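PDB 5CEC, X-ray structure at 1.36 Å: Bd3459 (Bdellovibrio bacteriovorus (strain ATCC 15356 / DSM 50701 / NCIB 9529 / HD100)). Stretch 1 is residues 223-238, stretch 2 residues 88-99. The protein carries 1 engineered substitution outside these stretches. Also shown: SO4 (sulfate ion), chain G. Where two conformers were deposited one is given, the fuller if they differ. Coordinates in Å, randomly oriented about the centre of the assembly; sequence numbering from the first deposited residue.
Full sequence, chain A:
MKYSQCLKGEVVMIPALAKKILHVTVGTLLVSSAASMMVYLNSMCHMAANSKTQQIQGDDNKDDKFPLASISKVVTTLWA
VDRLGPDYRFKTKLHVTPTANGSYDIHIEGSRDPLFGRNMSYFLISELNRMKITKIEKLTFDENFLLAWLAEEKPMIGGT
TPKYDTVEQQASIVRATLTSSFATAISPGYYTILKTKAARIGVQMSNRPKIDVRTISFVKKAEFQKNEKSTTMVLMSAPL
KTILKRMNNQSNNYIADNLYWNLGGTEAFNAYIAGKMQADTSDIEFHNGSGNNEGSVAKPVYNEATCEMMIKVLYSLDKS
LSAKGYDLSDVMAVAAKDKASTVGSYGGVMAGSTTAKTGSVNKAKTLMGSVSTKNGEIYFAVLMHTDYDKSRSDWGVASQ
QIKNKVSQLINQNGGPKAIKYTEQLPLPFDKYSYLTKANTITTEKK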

# COMPACT_ATOMS: atom_id res chain seq x y z
N GLU A 223 -12.35 3.21 35.92
CA GLU A 223 -11.68 3.23 37.21
C GLU A 223 -10.68 4.37 37.41
O GLU A 223 -10.11 4.50 38.50
CB GLU A 223 -10.94 1.92 37.44
CG GLU A 223 -11.89 0.74 37.54
CD GLU A 223 -11.18 -0.58 37.77
OE1 GLU A 223 -9.94 -0.59 37.94
OE2 GLU A 223 -11.88 -1.60 37.77
N PHE A 224 -10.49 5.20 36.39
CA PHE A 224 -9.48 6.25 36.49
C PHE A 224 -10.03 7.42 37.27
O PHE A 224 -11.13 7.91 36.99
CB PHE A 224 -9.04 6.73 35.12
CG PHE A 224 -8.19 7.96 35.17
CD1 PHE A 224 -6.97 7.95 35.82
CD2 PHE A 224 -8.64 9.15 34.61
CE1 PHE A 224 -6.19 9.11 35.88
CE2 PHE A 224 -7.87 10.30 34.66
CZ PHE A 224 -6.65 10.28 35.30
N GLN A 225 -9.25 7.89 38.24
CA GLN A 225 -9.62 9.02 39.07
C GLN A 225 -8.62 10.14 38.82
O GLN A 225 -7.48 10.04 39.29
CB GLN A 225 -9.60 8.59 40.55
CG GLN A 225 -10.11 9.67 41.50
CD GLN A 225 -11.43 10.24 41.03
OE1 GLN A 225 -11.51 11.39 40.58
NE2 GLN A 225 -12.45 9.41 41.06
N LYS A 226 -9.01 11.18 38.08
CA LYS A 226 -8.03 12.26 37.84
C LYS A 226 -7.75 13.01 39.13
O LYS A 226 -8.67 13.30 39.91
CB LYS A 226 -8.35 13.21 36.65
CG LYS A 226 -9.31 14.37 36.84
CD LYS A 226 -9.43 15.15 35.53
CE LYS A 226 -10.57 16.16 35.53
NZ LYS A 226 -10.30 17.22 36.51
N ASN A 227 -6.47 13.27 39.36
CA ASN A 227 -6.00 13.99 40.54
C ASN A 227 -6.49 15.45 40.50
O ASN A 227 -6.55 16.08 39.44
CB ASN A 227 -4.48 13.89 40.59
CG ASN A 227 -3.88 14.39 41.90
OD1 ASN A 227 -4.18 15.49 42.37
ND2 ASN A 227 -3.00 13.59 42.49
N GLU A 228 -6.85 16.00 41.66
CA GLU A 228 -7.28 17.40 41.71
C GLU A 228 -6.16 18.34 41.19
O GLU A 228 -6.45 19.37 40.60
CB GLU A 228 -7.75 17.79 43.12
CG GLU A 228 -8.28 19.22 43.26
CD GLU A 228 -9.45 19.51 42.32
OE1 GLU A 228 -10.47 18.79 42.40
OE2 GLU A 228 -9.36 20.47 41.52
N LYS A 229 -4.91 17.93 41.39
CA LYS A 229 -3.72 18.69 40.99
C LYS A 229 -3.24 18.38 39.56
O LYS A 229 -2.19 18.88 39.13
CB LYS A 229 -2.61 18.28 41.95
CG LYS A 229 -1.36 19.13 41.98
CD LYS A 229 -0.56 18.94 43.27
CE LYS A 229 0.87 19.45 43.12
NZ LYS A 229 1.00 20.70 42.32
N SER A 230 -3.97 17.55 38.81
CA SER A 230 -3.56 17.21 37.46
C SER A 230 -3.96 18.29 36.43
O SER A 230 -4.90 19.08 36.64
CB SER A 230 -4.17 15.86 37.08
OG SER A 230 -5.55 15.97 36.90
N THR A 231 -3.25 18.28 35.30
CA THR A 231 -3.58 19.10 34.15
C THR A 231 -3.83 18.14 32.97
O THR A 231 -3.04 17.25 32.75
CB THR A 231 -2.43 20.06 33.75
OG1 THR A 231 -2.06 20.92 34.83
CG2 THR A 231 -2.85 20.90 32.56
N THR A 232 -4.90 18.37 32.22
CA THR A 232 -5.21 17.58 31.04
C THR A 232 -4.59 18.24 29.84
O THR A 232 -4.89 19.37 29.50
CB THR A 232 -6.72 17.44 30.83
OG1 THR A 232 -7.30 16.90 32.02
CG2 THR A 232 -7.03 16.53 29.64
N MET A 233 -3.71 17.50 29.19
CA MET A 233 -3.05 17.90 27.98
C MET A 233 -3.61 17.02 26.86
O MET A 233 -3.98 15.85 27.10
CB MET A 233 -1.53 17.73 28.15
CG MET A 233 -0.95 18.48 29.35
SD MET A 233 -1.13 20.25 29.21
CE MET A 233 0.07 20.58 27.91
N VAL A 234 -3.70 17.56 25.65
CA VAL A 234 -4.20 16.80 24.51
C VAL A 234 -3.12 16.71 23.45
O VAL A 234 -2.43 17.70 23.14
CB VAL A 234 -5.54 17.33 23.94
CG1 VAL A 234 -5.39 18.70 23.28
CG2 VAL A 234 -6.13 16.34 22.95
N LEU A 235 -2.98 15.50 22.91
CA LEU A 235 -2.10 15.21 21.79
C LEU A 235 -3.00 14.75 20.65
O LEU A 235 -3.43 13.59 20.59
CB LEU A 235 -1.12 14.08 22.16
CG LEU A 235 -0.08 13.74 21.08
CD1 LEU A 235 1.09 14.71 21.14
CD2 LEU A 235 0.37 12.29 21.23
N MET A 236 -3.31 15.65 19.73
CA MET A 236 -4.20 15.31 18.63
C MET A 236 -3.44 14.62 17.51
O MET A 236 -2.34 15.02 17.15
CB MET A 236 -4.88 16.53 18.07
CG MET A 236 -5.72 17.25 19.08
SD MET A 236 -6.97 18.29 18.32
CE MET A 236 -5.94 19.57 17.63
N SER A 237 -4.03 13.57 16.95
CA SER A 237 -3.50 13.00 15.73
C SER A 237 -3.58 13.98 14.59
O SER A 237 -4.31 14.99 14.65
CB SER A 237 -4.26 11.73 15.32
OG SER A 237 -5.55 12.04 14.83
N ALA A 238 -2.86 13.69 13.51
CA ALA A 238 -3.14 14.24 12.18
C ALA A 238 -4.63 13.99 11.86
O ALA A 238 -5.24 13.05 12.39
CB ALA A 238 -2.22 13.60 11.12
S SO4 G . -10.99 16.08 31.59
O1 SO4 G . -12.01 16.81 30.80
O2 SO4 G . -10.28 15.12 30.70
O3 SO4 G . -11.66 15.33 32.69
O4 SO4 G . -10.06 17.09 32.12
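Stretch 2 88-99: YRFKTKLHVTPT

Residues 91-98 form an extended β-strand that runs antiparallel to strand 231-236, with an angle of 151° between the N-to-C directions and a closest axial approach of 4.6 Å. The register pairs Thr231 with Val96, Met233 with Leu94 and Leu235 with Thr92 through reciprocal backbone hydrogen bonds, among them Met233 N to Leu94 O and Leu94 N to Met233 O, both 2.8 Å. Beyond Leu235, Ser237 N donates to Phe90 O (2.9 Å).

Alternation of the strands places Leu94 (m, chi2 68°) and Val96 (t) on the face shared with Met233, whose chi1 of -56° (m) puts its CG 4.1 Å from Val96 CG2, while m torsions at chi2 and chi3 carry the end of the side chain away from the other strand. On the other face His95, with chi1 m and chi2 -91°, lies across from Thr232 and presents a ring face to the edge of Phe224 (CZ to His95 CG 3.8 Å). Its ND1 shares a water with Ser230 OG and Thr232 OG1, at 2.7 Å from each of the three atoms, while Thr232 OG1 also donates to sulfate O4 (2.8 Å).

Arg89, m at chi1 and t at chi2 and chi3, extends its guanidinium so that NH1 donates to Ser237 O (2.9 Å). The p rotamer of Ser237 lets OG accept from Phe90 N (2.9 Å) while donating to Ala238 O (2.7 Å). Lys91 curls back at chi4 (p), and its NZ donates to Arg89 O (2.8 Å).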

# COMPACT_ATOMS: atom_id res chain seq x y z
N TYR A 88 -11.57 14.83 11.20
CA TYR A 88 -11.60 14.32 12.59
C TYR A 88 -10.16 14.08 13.07
O TYR A 88 -9.33 13.57 12.31
CB TYR A 88 -12.36 12.99 12.64
CG TYR A 88 -12.43 12.38 14.01
CD1 TYR A 88 -13.35 12.82 14.95
CD2 TYR A 88 -11.56 11.34 14.39
CE1 TYR A 88 -13.41 12.27 16.21
CE2 TYR A 88 -11.63 10.77 15.64
CZ TYR A 88 -12.55 11.25 16.56
OH TYR A 88 -12.63 10.69 17.82
N ARG A 89 -9.89 14.41 14.34
CA ARG A 89 -8.63 14.04 14.97
C ARG A 89 -8.88 13.18 16.21
O ARG A 89 -9.83 13.40 16.95
CB ARG A 89 -7.86 15.30 15.34
CG ARG A 89 -7.39 16.10 14.15
CD ARG A 89 -6.90 17.47 14.53
NE ARG A 89 -6.45 18.25 13.40
CZ ARG A 89 -5.19 18.38 13.00
NH1 ARG A 89 -4.21 17.67 13.54
NH2 ARG A 89 -4.92 19.17 11.97
N PHE A 90 -8.02 12.18 16.40
CA PHE A 90 -8.04 11.33 17.56
C PHE A 90 -7.34 12.10 18.66
O PHE A 90 -6.15 12.43 18.53
CB PHE A 90 -7.32 10.02 17.24
CG PHE A 90 -8.07 9.18 16.24
CD1 PHE A 90 -7.90 9.36 14.87
CD2 PHE A 90 -8.99 8.24 16.67
CE1 PHE A 90 -8.64 8.62 13.95
CE2 PHE A 90 -9.74 7.50 15.75
CZ PHE A 90 -9.55 7.68 14.39
N LYS A 91 -8.07 12.38 19.73
CA LYS A 91 -7.60 13.30 20.80
C LYS A 91 -7.15 12.48 22.00
O LYS A 91 -7.95 12.21 22.91
CB LYS A 91 -8.70 14.30 21.14
CG LYS A 91 -9.12 15.12 19.94
CD LYS A 91 -10.34 15.97 20.26
CE LYS A 91 -11.09 16.36 19.00
NZ LYS A 91 -11.56 15.19 18.18
N THR A 92 -5.89 12.05 21.99
CA THR A 92 -5.32 11.30 23.12
C THR A 92 -5.06 12.32 24.23
O THR A 92 -4.50 13.39 23.98
CB THR A 92 -4.01 10.61 22.69
OG1 THR A 92 -4.29 9.73 21.59
CG2 THR A 92 -3.41 9.80 23.82
N LYS A 93 -5.52 12.01 25.44
CA LYS A 93 -5.38 12.92 26.57
C LYS A 93 -4.37 12.38 27.57
O LYS A 93 -4.31 11.19 27.85
CB LYS A 93 -6.75 13.14 27.22
CG LYS A 93 -7.71 13.88 26.30
CD LYS A 93 -9.08 14.02 26.94
CE LYS A 93 -9.90 15.09 26.22
NZ LYS A 93 -11.17 15.40 26.93
N LEU A 94 -3.50 13.26 28.04
CA LEU A 94 -2.55 12.93 29.07
C LEU A 94 -2.96 13.73 30.30
O LEU A 94 -3.04 14.96 30.26
CB LEU A 94 -1.15 13.30 28.63
CG LEU A 94 -0.36 12.24 27.85
CD1 LEU A 94 -0.97 11.99 26.51
CD2 LEU A 94 1.08 12.70 27.74
N HIS A 95 -3.15 13.05 31.40
CA HIS A 95 -3.47 13.66 32.67
C HIS A 95 -2.19 13.71 33.48
O HIS A 95 -1.68 12.66 33.84
CB HIS A 95 -4.56 12.84 33.36
CG HIS A 95 -5.82 12.76 32.56
ND1 HIS A 95 -6.83 13.67 32.74
CD2 HIS A 95 -6.22 11.92 31.57
CE1 HIS A 95 -7.83 13.38 31.92
NE2 HIS A 95 -7.49 12.33 31.20
N VAL A 96 -1.66 14.91 33.67
CA VAL A 96 -0.29 15.11 34.14
C VAL A 96 -0.30 15.72 35.53
O VAL A 96 -0.87 16.81 35.72
CB VAL A 96 0.51 16.04 33.19
CG1 VAL A 96 1.94 16.19 33.67
CG2 VAL A 96 0.46 15.50 31.76
N THR A 97 0.36 15.06 36.49
CA THR A 97 0.41 15.55 37.87
C THR A 97 1.85 15.62 38.36
O THR A 97 2.57 14.61 38.26
CB THR A 97 -0.36 14.60 38.82
OG1 THR A 97 -1.68 14.38 38.31
CG2 THR A 97 -0.46 15.20 40.22
N PRO A 98 2.29 16.78 38.89
CA PRO A 98 3.66 16.82 39.43
C PRO A 98 3.81 15.97 40.69
O PRO A 98 2.84 15.81 41.43
CB PRO A 98 3.90 18.30 39.72
CG PRO A 98 2.57 18.93 39.71
CD PRO A 98 1.57 18.05 39.04
N THR A 99 4.98 15.37 40.90
CA THR A 99 5.24 14.60 42.12
C THR A 99 6.33 15.29 42.91
O THR A 99 7.10 16.09 42.37
CB THR A 99 5.72 13.17 41.86
OG1 THR A 99 7.04 13.20 41.31
CG2 THR A 99 4.77 12.44 40.95
O HOH W 1 -3.50 10.78 19.33
O HOH W 2 -6.05 15.84 34.21